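Local coordinates for protein tyrocidine synthetase 3 (Brevibacillus brevis, PDB 2JGP) that probably carries peptidyl intermediates and, through its condensation domain, forms peptide bonds in the nonribosomal synthesis of the antibiotic tyrocidine, at residues T134-A139 with A235-L240; A138-L143 with I202-L207; S423-F428 with A461-T466; V480-S485 with E490-F495. All blocks are in the same frame, centred on the assembly; numbering follows the deposited sequence.

All four contacts lie in the condensation domain, in two groups. Contacts 1 and 2 share helix 133-146, and their centres are about 7 Å apart: one face of the helix meets helix 227-241, and Phe140 reaches strand 202-210, its ring also meeting Trp237 of contact 1. Contacts 3 and 4, with centres about 14 Å apart, are joined by backbone pairing of strands 465-471 and 476-483. Between the groups the centres are about 35 to 40 Å apart, consistent with the two acyltransferase-like halves of condensation domains. The HHxxxDG signature of the family runs into the start of helix 227-241, the helix used by contact 1. Trp237 and Phe140 lie near a bound dioxane, probably from the crystallisation liquor.

Contact 1 (T134-A139 with A235-L240); sequences TRVEAA and AEWVQL
Ala139 and Trp237 are at the centre of a helix-helix packing in the first acyltransferase-like half of the condensation domain, where helix 133-146 lies across helix 227-241. The axes of the two short segments approach to 9.4 Å and run at 126° to each other. The small methyl of Ala139 permits close approach: its CB is 3.5 Å from Trp237 NE1 and equally close to CD1, so it rests obliquely against the pyrrole part of the indole. Trp237 gets there because its CG is anti to the backbone N (chi1 179°), which swings the ring system from the flank of its own helix toward the other one. The six-membered part of the indole then meets the side chain of Val136, whose CG1 comes within 3.9 Å of Trp237 CZ2. Beyond the indole, Leu240 faces Ala139 with its CB 4.1 Å from Ala139 CB, and the backbones draw together here, the CA atoms of Ala139 and Leu240 being 5.4 Å apart. Leu143 of helix 133-146 adds to the packing against Trp237 and Leu240, and the Phe140 ring also meets the indole. The indole has a polar side as well. Near the plane of the ring, at its edge, the helix carbonyl of Val136 accepts a weak hydrogen bond from Trp237 NE1, long at 3.5 Å to Val136 O but fairly straight at 160°.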
loop_
_atom_site.group_PDB
_atom_site.type_symbol
_atom_site.label_atom_id
_atom_site.label_comp_id
_atom_site.label_asym_id
_atom_site.label_seq_id
_atom_site.Cartn_x
_atom_site.Cartn_y
_atom_site.Cartn_z
ATOM N N THR A 134 6.008 26.506 -21.719
ATOM C CA THR A 134 4.610 26.435 -22.143
ATOM C C THR A 134 4.143 24.987 -22.339
ATOM O O THR A 134 2.995 24.657 -22.026
ATOM C CB THR A 134 4.359 27.236 -23.434
ATOM O OG1 THR A 134 5.241 26.782 -24.467
ATOM C CG2 THR A 134 4.586 28.727 -23.189
ATOM N N ARG A 135 5.029 24.129 -22.847
ATOM C CA ARG A 135 4.712 22.702 -22.985
ATOM C C ARG A 135 4.592 22.010 -21.631
ATOM O O ARG A 135 3.745 21.133 -21.461
ATOM C CB ARG A 135 5.745 21.972 -23.848
ATOM C CG ARG A 135 5.529 22.156 -25.344
ATOM C CD ARG A 135 5.946 20.919 -26.142
ATOM N NE ARG A 135 7.381 20.871 -26.413
ATOM C CZ ARG A 135 8.018 19.826 -26.946
ATOM N NH1 ARG A 135 7.362 18.708 -27.254
ATOM N NH2 ARG A 135 9.328 19.894 -27.159
ATOM N N VAL A 136 5.444 22.394 -20.682
ATOM C CA VAL A 136 5.335 21.894 -19.310
ATOM C C VAL A 136 3.918 22.145 -18.812
ATOM O O VAL A 136 3.229 21.218 -18.391
ATOM C CB VAL A 136 6.354 22.574 -18.359
ATOM C CG1 VAL A 136 6.104 22.168 -16.905
ATOM C CG2 VAL A 136 7.778 22.237 -18.777
ATOM N N GLU A 137 3.490 23.403 -18.898
ATOM C CA GLU A 137 2.150 23.821 -18.487
ATOM C C GLU A 137 1.053 23.038 -19.206
ATOM O O GLU A 137 0.104 22.567 -18.572
ATOM C CB GLU A 137 1.961 25.318 -18.751
ATOM C CG GLU A 137 0.674 25.884 -18.181
ATOM C CD GLU A 137 0.530 27.366 -18.441
ATOM O OE1 GLU A 137 0.483 27.753 -19.626
ATOM O OE2 GLU A 137 0.463 28.141 -17.459
ATOM N N ALA A 138 1.194 22.901 -20.524
ATOM C CA ALA A 138 0.193 22.230 -21.357
ATOM C C ALA A 138 0.009 20.759 -20.990
ATOM O O ALA A 138 -1.109 20.244 -21.026
ATOM C CB ALA A 138 0.562 22.356 -22.825
ATOM N N ALA A 139 1.107 20.086 -20.649
ATOM C CA ALA A 139 1.050 18.689 -20.222
ATOM C C ALA A 139 0.263 18.557 -18.921
ATOM O O ALA A 139 -0.565 17.655 -18.784
ATOM C CB ALA A 139 2.456 18.113 -20.068
ATOM N N ALA A 235 4.864 9.617 -15.029
ATOM C CA ALA A 235 5.000 8.868 -16.273
ATOM C C ALA A 235 4.170 9.503 -17.374
ATOM O O ALA A 235 4.650 9.680 -18.491
ATOM C CB ALA A 235 4.580 7.406 -16.074
ATOM N N GLU A 236 2.933 9.862 -17.048
ATOM C CA GLU A 236 2.009 10.409 -18.038
ATOM C C GLU A 236 2.344 11.847 -18.419
ATOM O O GLU A 236 2.091 12.263 -19.548
ATOM C CB GLU A 236 0.567 10.297 -17.550
ATOM C CG GLU A 236 0.104 8.854 -17.430
ATOM C CD GLU A 236 -1.377 8.720 -17.202
ATOM O OE1 GLU A 236 -2.040 9.747 -16.969
ATOM O OE2 GLU A 236 -1.880 7.579 -17.249
ATOM N N TRP A 237 2.914 12.603 -17.480
ATOM C CA TRP A 237 3.390 13.951 -17.776
ATOM C C TRP A 237 4.492 13.892 -18.842
ATOM O O TRP A 237 4.461 14.640 -19.823
ATOM C CB TRP A 237 3.913 14.641 -16.511
ATOM C CG TRP A 237 4.422 16.015 -16.793
ATOM C CD1 TRP A 237 3.685 17.154 -16.887
ATOM C CD2 TRP A 237 5.779 16.387 -17.067
ATOM N NE1 TRP A 237 4.499 18.220 -17.195
ATOM C CE2 TRP A 237 5.789 17.776 -17.310
ATOM C CE3 TRP A 237 6.987 15.682 -17.127
ATOM C CZ2 TRP A 237 6.960 18.476 -17.606
ATOM C CZ3 TRP A 237 8.155 16.382 -17.419
ATOM C CH2 TRP A 237 8.129 17.765 -17.655
ATOM N N VAL A 238 5.453 12.991 -18.640
ATOM C CA VAL A 238 6.544 12.761 -19.592
ATOM C C VAL A 238 6.019 12.367 -20.974
ATOM O O VAL A 238 6.494 12.875 -21.996
ATOM C CB VAL A 238 7.507 11.654 -19.076
ATOM C CG1 VAL A 238 8.454 11.186 -20.176
ATOM C CG2 VAL A 238 8.290 12.159 -17.870
ATOM N N GLN A 239 5.044 11.462 -20.998
ATOM C CA GLN A 239 4.415 11.028 -22.249
ATOM C C GLN A 239 3.662 12.173 -22.934
ATOM O O GLN A 239 3.819 12.389 -24.139
ATOM C CB GLN A 239 3.461 9.854 -21.994
ATOM C CG GLN A 239 4.161 8.528 -21.728
ATOM C CD GLN A 239 3.202 7.443 -21.270
ATOM O OE1 GLN A 239 2.720 7.466 -20.138
ATOM N NE2 GLN A 239 2.924 6.486 -22.147
ATOM N N LEU A 240 2.855 12.900 -22.162
ATOM C CA LEU A 240 2.079 14.030 -22.692
ATOM C C LEU A 240 2.965 15.157 -23.225
ATOM O O LEU A 240 2.653 15.750 -24.260
ATOM C CB LEU A 240 1.120 14.581 -21.634
ATOM C CG LEU A 240 -0.084 13.688 -21.319
ATOM C CD1 LEU A 240 -0.768 14.148 -20.031
ATOM C CD2 LEU A 240 -1.070 13.644 -22.485
#

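Contact 2 (A138-L143 with I202-L207); sequences AAFQRL and IRVSLL
Phe140 and Val204 meet by a CH-pi interaction, the central element of a helix-on-sheet contact in which helix 133-146 lies against strand 202-210. Val204 CG2 stands 3.6 Å from the centroid of the Phe140 ring and only 9° off the ring normal. The methyl is therefore almost centred over one face and lies at similar distances from many of the ring carbons, instead of leaning on one edge. The two side chains come from opposite directions, Phe140 from the helix and Val204 from the sheet, and they bridge a backbone separation of 8.6 Å between the CA atoms of the two residues.

The remaining contacts are plain van der Waals packing of apolar groups. The second methyl of Val204, set anti to the backbone N (chi1 -177°), meets the same ring, with CG1 3.6 Å from Phe140 CE2. Two residues back along the strand, Ile202 points to the same side and stretches its CD1 to 4.3 Å from Phe140 CE1, an oblique and looser approach.

The side chain of Arg203, between them, starts out away from the helix and meets Phe194 in a cation-pi interaction. Around the contact, strand 202-210 runs between strands 174-177 and 213-220. Phe140 also touches Thr218 of strand 213-220, and both Phe140 and Val204 touch Phe171 in a loop, while Leu143, one turn further along helix 133-146, packs on helix 227-241.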
loop_
_atom_site.group_PDB
_atom_site.type_symbol
_atom_site.label_atom_id
_atom_site.label_comp_id
_atom_site.label_asym_id
_atom_site.label_seq_id
_atom_site.Cartn_x
_atom_site.Cartn_y
_atom_site.Cartn_z
ATOM N N ALA A 138 1.194 22.901 -20.524
ATOM C CA ALA A 138 0.193 22.230 -21.357
ATOM C C ALA A 138 0.009 20.759 -20.990
ATOM O O ALA A 138 -1.109 20.244 -21.026
ATOM C CB ALA A 138 0.562 22.356 -22.825
ATOM N N ALA A 139 1.107 20.086 -20.649
ATOM C CA ALA A 139 1.050 18.689 -20.222
ATOM C C ALA A 139 0.263 18.557 -18.921
ATOM O O ALA A 139 -0.565 17.655 -18.784
ATOM C CB ALA A 139 2.456 18.113 -20.068
ATOM N N PHE A 140 0.503 19.462 -17.970
ATOM C CA PHE A 140 -0.259 19.468 -16.717
ATOM C C PHE A 140 -1.740 19.776 -16.927
ATOM O O PHE A 140 -2.597 19.224 -16.237
ATOM C CB PHE A 140 0.344 20.453 -15.708
ATOM C CG PHE A 140 1.481 19.876 -14.915
ATOM C CD1 PHE A 140 1.242 18.922 -13.935
ATOM C CD2 PHE A 140 2.789 20.276 -15.152
ATOM C CE1 PHE A 140 2.284 18.378 -13.201
ATOM C CE2 PHE A 140 3.837 19.736 -14.425
ATOM C CZ PHE A 140 3.585 18.787 -13.445
ATOM N N GLN A 141 -2.040 20.665 -17.866
ATOM C CA GLN A 141 -3.425 21.003 -18.180
ATOM C C GLN A 141 -4.158 19.778 -18.719
ATOM O O GLN A 141 -5.300 19.506 -18.328
ATOM C CB GLN A 141 -3.484 22.166 -19.176
ATOM C CG GLN A 141 -3.117 23.508 -18.534
ATOM C CD GLN A 141 -3.041 24.659 -19.524
ATOM O OE1 GLN A 141 -3.316 25.804 -19.172
ATOM N NE2 GLN A 141 -2.667 24.363 -20.758
ATOM N N ARG A 142 -3.485 19.032 -19.592
ATOM C CA ARG A 142 -4.026 17.772 -20.104
ATOM C C ARG A 142 -4.196 16.734 -18.993
ATOM O O ARG A 142 -5.210 16.045 -18.954
ATOM C CB ARG A 142 -3.151 17.213 -21.230
ATOM C CG ARG A 142 -3.283 17.971 -22.549
ATOM C CD ARG A 142 -2.634 17.213 -23.697
ATOM N NE ARG A 142 -2.991 17.772 -25.002
ATOM C CZ ARG A 142 -2.469 18.877 -25.535
ATOM N NH1 ARG A 142 -1.549 19.586 -24.883
ATOM N NH2 ARG A 142 -2.875 19.285 -26.732
ATOM N N LEU A 143 -3.217 16.634 -18.091
ATOM C CA LEU A 143 -3.312 15.719 -16.945
ATOM C C LEU A 143 -4.527 16.034 -16.091
ATOM O O LEU A 143 -5.251 15.128 -15.668
ATOM C CB LEU A 143 -2.067 15.797 -16.051
ATOM C CG LEU A 143 -0.803 15.022 -16.433
ATOM C CD1 LEU A 143 0.227 15.217 -15.324
ATOM C CD2 LEU A 143 -1.091 13.539 -16.644
ATOM N N ILE A 202 -3.673 20.568 -7.099
ATOM C CA ILE A 202 -2.304 20.346 -7.531
ATOM C C ILE A 202 -1.755 21.698 -7.935
ATOM O O ILE A 202 -2.478 22.521 -8.508
ATOM C CB ILE A 202 -2.212 19.326 -8.700
ATOM C CG1 ILE A 202 -0.748 19.088 -9.100
ATOM C CG2 ILE A 202 -3.019 19.794 -9.906
ATOM C CD1 ILE A 202 -0.524 17.841 -9.960
ATOM N N ARG A 203 -0.490 21.941 -7.607
ATOM C CA ARG A 203 0.178 23.172 -8.020
ATOM C C ARG A 203 1.589 22.856 -8.489
ATOM O O ARG A 203 2.198 21.865 -8.067
ATOM C CB ARG A 203 0.174 24.230 -6.908
ATOM C CG ARG A 203 0.549 23.739 -5.523
ATOM C CD ARG A 203 0.625 24.903 -4.534
ATOM N NE ARG A 203 -0.692 25.358 -4.073
ATOM C CZ ARG A 203 -1.154 25.265 -2.825
ATOM N NH1 ARG A 203 -0.419 24.743 -1.854
ATOM N NH2 ARG A 203 -2.369 25.709 -2.539
ATOM N N VAL A 204 2.081 23.686 -9.401
ATOM C CA VAL A 204 3.355 23.435 -10.051
ATOM C C VAL A 204 4.130 24.743 -10.163
ATOM O O VAL A 204 3.578 25.766 -10.571
ATOM C CB VAL A 204 3.141 22.814 -11.449
ATOM C CG1 VAL A 204 4.481 22.480 -12.118
ATOM C CG2 VAL A 204 2.279 21.564 -11.340
ATOM N N SER A 205 5.403 24.702 -9.771
ATOM C CA SER A 205 6.330 25.802 -9.998
ATOM C C SER A 205 7.506 25.291 -10.826
ATOM O O SER A 205 8.102 24.264 -10.495
ATOM C CB SER A 205 6.829 26.384 -8.676
ATOM O OG SER A 205 5.780 27.016 -7.960
ATOM N N LEU A 206 7.814 25.997 -11.909
ATOM C CA LEU A 206 9.011 25.726 -12.703
ATOM C C LEU A 206 10.046 26.803 -12.400
ATOM O O LEU A 206 9.802 27.985 -12.640
ATOM C CB LEU A 206 8.683 25.722 -14.193
ATOM C CG LEU A 206 9.843 25.375 -15.127
ATOM C CD1 LEU A 206 10.421 24.001 -14.792
ATOM C CD2 LEU A 206 9.392 25.430 -16.581
ATOM N N LEU A 207 11.194 26.387 -11.869
ATOM C CA LEU A 207 12.259 27.310 -11.493
ATOM C C LEU A 207 13.461 27.100 -12.400
ATOM O O LEU A 207 14.086 26.044 -12.360
ATOM C CB LEU A 207 12.676 27.083 -10.039
ATOM C CG LEU A 207 11.560 26.978 -9.001
ATOM C CD1 LEU A 207 12.145 26.556 -7.659
ATOM C CD2 LEU A 207 10.812 28.300 -8.886
#

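Contact 3 (S423-F428 with A461-T466); sequences SRNPLF and AKFDLT
With its CG anti to the carbonyl carbon (chi1 -73°), Asn425 directs its amide across to Lys462 and Phe463, while Phe428, its CG lodged between backbone N and carbonyl carbon (chi1 52°), swings its ring toward the same phenylalanine. The amide nitrogen has two acceptors. Asn425 ND2 donates to the backbone Lys462 O at 2.9 Å, a bent bond (146°) with the donor tilted from the carbonyl plane. It also donates to a water at 2.8 Å from Asn425 ND2, and this water in turn gives a hydrogen bond to Asp464 OD1 at 3.1 Å. These bonds fix the rotation of the amide. The Asn425 and Phe463 side chains cross at about a right angle, their amide and ring planes well inclined to each other, with Asn425 ND2 3.5 Å from Phe463 CD2. Phe428 CE1 touches Phe463 CE2 at 3.5 Å, the two rings meeting obliquely. Asp464 is further held by a salt bridge to Arg295, and Arg424 by one to Asp429. The arrangement joins the loops that lead into strands 430-435 and 465-471, parallel neighbours in one sheet: a contact between the two loops that enter a parallel strand pair, in the second acyltransferase-like half of the condensation domain.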
loop_
_atom_site.group_PDB
_atom_site.type_symbol
_atom_site.label_atom_id
_atom_site.label_comp_id
_atom_site.label_asym_id
_atom_site.label_seq_id
_atom_site.Cartn_x
_atom_site.Cartn_y
_atom_site.Cartn_z
ATOM N N SER A 423 1.277 8.912 22.628
ATOM C CA SER A 423 2.695 8.668 22.363
ATOM C C SER A 423 2.924 7.554 21.339
ATOM O O SER A 423 4.062 7.290 20.950
ATOM C CB SER A 423 3.426 8.321 23.663
ATOM O OG SER A 423 2.954 7.102 24.214
ATOM N N ARG A 424 1.852 6.903 20.900
ATOM C CA ARG A 424 1.977 5.800 19.949
ATOM C C ARG A 424 0.772 5.718 19.016
ATOM O O ARG A 424 -0.159 6.514 19.124
ATOM C CB ARG A 424 2.236 4.478 20.690
ATOM C CG ARG A 424 1.542 4.317 22.029
ATOM C CD ARG A 424 2.409 3.543 23.015
ATOM N NE ARG A 424 3.043 2.404 22.365
ATOM C CZ ARG A 424 4.126 1.772 22.811
ATOM N NH1 ARG A 424 4.723 2.133 23.943
ATOM N NH2 ARG A 424 4.618 0.754 22.111
ATOM N N ASN A 425 0.814 4.778 18.078
ATOM C CA ASN A 425 -0.210 4.670 17.044
ATOM C C ASN A 425 -1.157 3.508 17.300
ATOM O O ASN A 425 -0.789 2.548 17.977
ATOM C CB ASN A 425 0.452 4.543 15.673
ATOM C CG ASN A 425 1.051 5.851 15.203
ATOM O OD1 ASN A 425 0.339 6.729 14.714
ATOM N ND2 ASN A 425 2.364 5.993 15.355
ATOM N N PRO A 426 -2.389 3.595 16.765
ATOM C CA PRO A 426 -3.349 2.527 17.003
ATOM C C PRO A 426 -2.930 1.214 16.335
ATOM O O PRO A 426 -2.459 1.213 15.188
ATOM C CB PRO A 426 -4.659 3.078 16.415
ATOM C CG PRO A 426 -4.260 4.133 15.461
ATOM C CD PRO A 426 -2.943 4.675 15.927
ATOM N N LEU A 427 -3.062 0.126 17.091
ATOM C CA LEU A 427 -2.827 -1.249 16.638
ATOM C C LEU A 427 -1.362 -1.634 16.400
ATOM O O LEU A 427 -0.965 -2.743 16.758
ATOM C CB LEU A 427 -3.686 -1.603 15.410
ATOM C CG LEU A 427 -5.153 -1.925 15.713
ATOM C CD1 LEU A 427 -5.915 -2.202 14.432
ATOM C CD2 LEU A 427 -5.275 -3.108 16.670
ATOM N N PHE A 428 -0.571 -0.752 15.786
ATOM C CA PHE A 428 0.849 -1.042 15.535
ATOM C C PHE A 428 1.728 0.208 15.627
ATOM O O PHE A 428 1.293 1.317 15.311
ATOM C CB PHE A 428 1.040 -1.730 14.174
ATOM C CG PHE A 428 0.388 -1.010 13.031
ATOM C CD1 PHE A 428 1.045 0.026 12.373
ATOM C CD2 PHE A 428 -0.885 -1.360 12.615
ATOM C CE1 PHE A 428 0.437 0.698 11.321
ATOM C CE2 PHE A 428 -1.496 -0.693 11.561
ATOM C CZ PHE A 428 -0.832 0.335 10.913
ATOM N N ALA A 461 8.925 10.849 10.847
ATOM C CA ALA A 461 8.632 9.458 11.187
ATOM C C ALA A 461 7.292 9.346 11.910
ATOM O O ALA A 461 7.187 9.714 13.077
ATOM C CB ALA A 461 9.753 8.879 12.041
ATOM N N LYS A 462 6.270 8.839 11.218
ATOM C CA LYS A 462 4.945 8.671 11.832
ATOM C C LYS A 462 4.941 7.575 12.905
ATOM O O LYS A 462 4.210 7.674 13.892
ATOM C CB LYS A 462 3.882 8.358 10.774
ATOM C CG LYS A 462 2.445 8.449 11.298
ATOM C CD LYS A 462 1.440 7.843 10.316
ATOM C CE LYS A 462 0.121 7.495 11.006
ATOM N NZ LYS A 462 -0.722 6.579 10.177
ATOM N N PHE A 463 5.768 6.550 12.716
ATOM C CA PHE A 463 5.808 5.397 13.619
ATOM C C PHE A 463 7.154 5.312 14.319
ATOM O O PHE A 463 8.097 5.980 13.908
ATOM C CB PHE A 463 5.546 4.125 12.823
ATOM C CG PHE A 463 4.246 4.146 12.087
ATOM C CD1 PHE A 463 4.196 4.515 10.751
ATOM C CD2 PHE A 463 3.065 3.820 12.736
ATOM C CE1 PHE A 463 2.988 4.546 10.068
ATOM C CE2 PHE A 463 1.852 3.853 12.064
ATOM C CZ PHE A 463 1.815 4.217 10.725
ATOM N N ASP A 464 7.241 4.495 15.374
ATOM C CA ASP A 464 8.507 4.303 16.096
ATOM C C ASP A 464 9.607 4.011 15.104
ATOM O O ASP A 464 10.700 4.571 15.178
ATOM C CB ASP A 464 8.427 3.136 17.078
ATOM C CG ASP A 464 7.617 3.459 18.300
ATOM O OD1 ASP A 464 6.999 4.540 18.342
ATOM O OD2 ASP A 464 7.605 2.624 19.222
ATOM N N LEU A 465 9.304 3.113 14.175
ATOM C CA LEU A 465 10.172 2.901 13.037
ATOM C C LEU A 465 9.431 2.262 11.868
ATOM O O LEU A 465 8.444 1.543 12.054
ATOM C CB LEU A 465 11.409 2.084 13.440
ATOM C CG LEU A 465 11.294 0.574 13.639
ATOM C CD1 LEU A 465 11.544 -0.129 12.335
ATOM C CD2 LEU A 465 12.303 0.095 14.680
ATOM N N THR A 466 9.893 2.580 10.662
ATOM C CA THR A 466 9.383 1.981 9.440
ATOM C C THR A 466 10.529 1.222 8.795
ATOM O O THR A 466 11.575 1.808 8.498
ATOM C CB THR A 466 8.869 3.049 8.465
ATOM O OG1 THR A 466 7.743 3.715 9.045
ATOM C CG2 THR A 466 8.464 2.422 7.137
HETATM O O HOH W 1 4.378 4.548 16.758
#

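Contact 4 (V480-S485 with E490-F495); sequences VEYSTS and ETMERF
Met492 sets its CG methylene, more than its sulfur, over one face of the Tyr482 ring. Met492 CG is 3.6 Å from the ring centroid of Tyr482 and 16° off the normal, a CH-pi interaction displaced toward the rim, with Tyr482 CG only 3.5 Å from Met492 CG. The chain then folds at chi2 (-73°), carrying the sulfur off the ring centre. Met492 SD lies 4.6 Å from the Tyr482 centroid and 37° off the normal, an oblique Met-aromatic contact. The same bend brings Met492 SD to 3.8 Å from Tyr482 CB and equally close to Val480 CG1, the valine crossing the methionine at about a right angle. The sulfur thus touches two alternate residues of one strand. One turn further along the helix, Phe495 presents its edge to the other valine branch, with Val480 CG2 4.3 Å from Phe495 CD2. On a side of the helix that does not meet the strand, Arg494 and Glu490 form a salt bridge.

The contact packs helix 489-508 against strand 476-483, which it follows after a short turn, the segments running roughly antiparallel. Strand 476-483 lies between strands 303-309 and 465-471, and Met492 also touches Cys306 of the former. Phe495 reaches Leu465 of the latter and packs against helix 329-345, where its ring and that of Tyr344 meet edge-to-face.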
loop_
_atom_site.group_PDB
_atom_site.type_symbol
_atom_site.label_atom_id
_atom_site.label_comp_id
_atom_site.label_asym_id
_atom_site.label_seq_id
_atom_site.Cartn_x
_atom_site.Cartn_y
_atom_site.Cartn_z
ATOM N N VAL A 480 15.776 1.698 7.437
ATOM C CA VAL A 480 15.012 1.935 8.660
ATOM C C VAL A 480 14.883 3.434 8.880
ATOM O O VAL A 480 15.884 4.139 9.005
ATOM C CB VAL A 480 15.656 1.261 9.888
ATOM C CG1 VAL A 480 14.849 1.551 11.157
ATOM C CG2 VAL A 480 15.764 -0.241 9.665
ATOM N N GLU A 481 13.640 3.907 8.872
ATOM C CA GLU A 481 13.299 5.268 9.233
ATOM C C GLU A 481 12.792 5.184 10.662
ATOM O O GLU A 481 11.859 4.437 10.940
ATOM C CB GLU A 481 12.208 5.799 8.308
ATOM C CG GLU A 481 11.614 7.132 8.711
ATOM C CD GLU A 481 10.346 7.429 7.941
ATOM O OE1 GLU A 481 10.453 7.912 6.795
ATOM O OE2 GLU A 481 9.244 7.172 8.480
ATOM N N TYR A 482 13.402 5.944 11.565
ATOM C CA TYR A 482 13.124 5.784 12.991
ATOM C C TYR A 482 12.942 7.117 13.696
ATOM O O TYR A 482 13.439 8.145 13.239
ATOM C CB TYR A 482 14.251 4.998 13.661
ATOM C CG TYR A 482 15.609 5.653 13.565
ATOM C CD1 TYR A 482 16.063 6.506 14.564
ATOM C CD2 TYR A 482 16.445 5.407 12.483
ATOM C CE1 TYR A 482 17.314 7.111 14.483
ATOM C CE2 TYR A 482 17.695 6.005 12.392
ATOM C CZ TYR A 482 18.121 6.852 13.394
ATOM O OH TYR A 482 19.350 7.443 13.307
ATOM N N SER A 483 12.240 7.069 14.824
ATOM C CA SER A 483 12.013 8.233 15.667
ATOM C C SER A 483 13.310 8.661 16.345
ATOM O O SER A 483 13.908 7.884 17.082
ATOM C CB SER A 483 10.975 7.908 16.743
ATOM O OG SER A 483 9.748 7.521 16.161
ATOM N N THR A 484 13.724 9.903 16.105
ATOM C CA THR A 484 14.930 10.463 16.717
ATOM C C THR A 484 14.808 10.549 18.247
ATOM O O THR A 484 15.809 10.526 18.964
ATOM C CB THR A 484 15.218 11.870 16.135
ATOM O OG1 THR A 484 15.300 11.775 14.705
ATOM C CG2 THR A 484 16.518 12.435 16.677
ATOM N N SER A 485 13.577 10.646 18.737
ATOM C CA SER A 485 13.318 10.749 20.169
ATOM C C SER A 485 13.479 9.417 20.914
ATOM O O SER A 485 13.496 9.407 22.142
ATOM C CB SER A 485 11.907 11.288 20.397
ATOM O OG SER A 485 10.953 10.379 19.892
ATOM N N GLU A 490 23.399 4.469 16.140
ATOM C CA GLU A 490 24.151 3.264 16.492
ATOM C C GLU A 490 23.215 2.075 16.716
ATOM O O GLU A 490 23.426 0.997 16.151
ATOM C CB GLU A 490 25.004 3.518 17.744
ATOM C CG GLU A 490 25.803 2.317 18.242
ATOM C CD GLU A 490 26.512 2.584 19.562
ATOM O OE1 GLU A 490 26.723 3.765 19.918
ATOM O OE2 GLU A 490 26.863 1.606 20.250
ATOM N N THR A 491 22.184 2.287 17.534
ATOM C CA THR A 491 21.196 1.247 17.843
ATOM C C THR A 491 20.473 0.729 16.603
ATOM O O THR A 491 20.205 -0.470 16.488
ATOM C CB THR A 491 20.148 1.760 18.860
ATOM O OG1 THR A 491 20.777 1.950 20.131
ATOM C CG2 THR A 491 18.979 0.768 19.011
ATOM N N MET A 492 20.164 1.632 15.679
ATOM C CA MET A 492 19.410 1.275 14.480
ATOM C C MET A 492 20.286 0.604 13.425
ATOM O O MET A 492 19.828 -0.295 12.720
ATOM C CB MET A 492 18.706 2.509 13.913
ATOM C CG MET A 492 17.560 2.990 14.789
ATOM S SD MET A 492 16.126 1.899 14.694
ATOM C CE MET A 492 16.347 0.869 16.141
ATOM N N GLU A 493 21.540 1.033 13.314
ATOM C CA GLU A 493 22.500 0.318 12.464
ATOM C C GLU A 493 22.721 -1.112 12.971
ATOM O O GLU A 493 22.827 -2.037 12.176
ATOM C CB GLU A 493 23.822 1.084 12.352
ATOM C CG GLU A 493 23.710 2.344 11.484
ATOM C CD GLU A 493 24.982 3.175 11.442
ATOM O OE1 GLU A 493 25.929 2.891 12.209
ATOM O OE2 GLU A 493 25.030 4.130 10.639
ATOM N N ARG A 494 22.756 -1.291 14.289
ATOM C CA ARG A 494 22.887 -2.623 14.887
ATOM C C ARG A 494 21.620 -3.462 14.685
ATOM O O ARG A 494 21.705 -4.663 14.421
ATOM C CB ARG A 494 23.213 -2.512 16.382
ATOM C CG ARG A 494 23.457 -3.850 17.070
ATOM C CD ARG A 494 23.821 -3.687 18.544
ATOM N NE ARG A 494 25.083 -2.962 18.717
ATOM C CZ ARG A 494 25.208 -1.701 19.131
ATOM N NH1 ARG A 494 24.149 -0.961 19.447
ATOM N NH2 ARG A 494 26.422 -1.172 19.236
ATOM N N PHE A 495 20.465 -2.813 14.836
ATOM C CA PHE A 495 19.147 -3.399 14.568
ATOM C C PHE A 495 19.091 -3.981 13.159
ATOM O O PHE A 495 18.611 -5.096 12.957
ATOM C CB PHE A 495 18.088 -2.297 14.743
ATOM C CG PHE A 495 16.656 -2.746 14.565
ATOM C CD1 PHE A 495 16.001 -3.453 15.564
ATOM C CD2 PHE A 495 15.942 -2.390 13.424
ATOM C CE1 PHE A 495 14.669 -3.830 15.415
ATOM C CE2 PHE A 495 14.611 -2.760 13.263
ATOM C CZ PHE A 495 13.971 -3.478 14.266
#